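Local coordinates for DNA-binding protein HU (PDB 5EKA) that wraps DNA as a histone-like homodimer and stabilises it against denaturation under extreme environmental conditions, at the interface of chains A and B. Sequence-based numbering; all coordinates share one arbitrary frame. Chains: chain A/B, DNA-binding protein HU.

The interface of chains A and B. Residues chain A 40, 44-47; chain B 1, 3-6.
B:Val6 points one methyl, CG2, at chain A, where it meets CB of A:Ser45 at 3.8 Å and, slightly farther off, the methyl of A:Ala40 on helix 23-42. This is part of the intertwined homodimer of the HU family, where the short N-terminal strand 5-7 of one subunit lines up parallel to strand 46-49 of the other. With CG1 anti to its backbone N (chi1 172°), B:Val6 keeps CG2 beside that N and turned toward chain A; a branched residue suits a strand and still offers a methyl to the helix. Alanine gives the helix a side chain short enough for the strand to lie close by.

The backbone N and O of A:Lys46 both bond to chain B: N donates to O of B:Lys4, just ahead of strand 5-7, at 2.9 Å, and O accepts from B:Val6 N at 2.7 Å. Both lysines pair through main-chain atoms, so the ladder itself does not depend on what their side chains carry. B:Thr5 sits opposite A:Lys46, its CA near that carbonyl, and a beta-branched residue favours the extended backbone there.

Beyond the strand pairing, A:Ser45 places OG beside its own backbone N (chi1 -64°), and the hydroxyl donates to B:Lys3 O at 2.6 Å, nearly along the C=O axis. Serine is small enough to set CB against the valine while its hydroxyl grips a backbone carbonyl. The methyl of B:Ala1 lies 3.5 Å from that OG and also approaches the backbone of A:Gly44, whose phi of 90° is readily adopted by glycine.

At the rim, a water bridges A:Gly44 O and B:Lys4 O. The side chain of B:Lys3 reaches forward along its own segment, where NZ donates to B:Thr5 O at 2.9 Å.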
# COMPACT_ATOMS: atom_id res chain seq x y z
N ALA A 40 2.27 -4.00 11.75
CA ALA A 40 2.99 -5.20 11.30
C ALA A 40 4.43 -4.91 10.89
O ALA A 40 5.35 -5.65 11.26
CB ALA A 40 2.21 -5.88 10.17
N GLY A 44 8.35 -6.03 12.39
CA GLY A 44 9.24 -6.69 11.48
C GLY A 44 8.60 -7.76 10.61
O GLY A 44 9.32 -8.53 9.98
N SER A 45 7.28 -7.77 10.60
CA SER A 45 6.51 -8.66 9.71
C SER A 45 6.71 -8.23 8.25
O SER A 45 6.92 -7.03 7.95
CB SER A 45 5.01 -8.61 10.06
OG SER A 45 4.78 -9.13 11.39
N LYS A 46 6.64 -9.20 7.33
CA LYS A 46 6.38 -8.92 5.92
C LYS A 46 4.86 -8.79 5.78
O LYS A 46 4.13 -9.54 6.42
CB LYS A 46 6.87 -10.07 5.04
CG LYS A 46 8.30 -10.53 5.26
CD LYS A 46 9.34 -9.53 4.80
CE LYS A 46 10.76 -9.95 5.23
NZ LYS A 46 11.20 -9.50 6.59
N VAL A 47 4.38 -7.87 4.94
CA VAL A 47 2.98 -7.70 4.71
C VAL A 47 2.79 -8.04 3.23
O VAL A 47 3.15 -7.26 2.36
CB VAL A 47 2.48 -6.28 5.03
CG1 VAL A 47 1.04 -6.16 4.64
CG2 VAL A 47 2.66 -5.98 6.50
N ALA B 1 9.79 -11.13 13.99
CA ALA B 1 8.36 -10.82 14.25
C ALA B 1 7.70 -12.06 14.83
O ALA B 1 8.08 -13.20 14.47
CB ALA B 1 7.65 -10.37 12.98
N LYS B 3 4.60 -12.85 14.21
CA LYS B 3 3.95 -13.28 12.98
C LYS B 3 4.83 -12.88 11.78
O LYS B 3 4.94 -11.71 11.45
CB LYS B 3 2.56 -12.65 12.91
CG LYS B 3 1.66 -13.33 11.92
CD LYS B 3 0.23 -12.81 12.08
CE LYS B 3 -0.57 -13.05 10.81
NZ LYS B 3 -0.12 -14.24 10.04
N LYS B 4 5.53 -13.84 11.17
CA LYS B 4 6.52 -13.46 10.17
C LYS B 4 5.94 -12.85 8.90
O LYS B 4 6.53 -11.94 8.30
CB LYS B 4 7.46 -14.63 9.83
CG LYS B 4 8.21 -15.12 11.05
CD LYS B 4 9.48 -15.85 10.69
CE LYS B 4 10.34 -16.04 11.93
NZ LYS B 4 10.78 -14.75 12.54
N THR B 5 4.79 -13.36 8.46
CA THR B 5 4.13 -12.85 7.27
C THR B 5 2.68 -12.55 7.63
O THR B 5 1.97 -13.41 8.16
CB THR B 5 4.15 -13.84 6.10
OG1 THR B 5 5.49 -14.28 5.84
CG2 THR B 5 3.54 -13.19 4.87
N VAL B 6 2.26 -11.32 7.35
CA VAL B 6 0.90 -10.94 7.53
C VAL B 6 0.29 -10.82 6.14
O VAL B 6 0.76 -10.06 5.33
CB VAL B 6 0.81 -9.61 8.32
CG1 VAL B 6 -0.63 -9.07 8.35
CG2 VAL B 6 1.38 -9.83 9.72
O HOH W 1 9.17 -11.27 9.13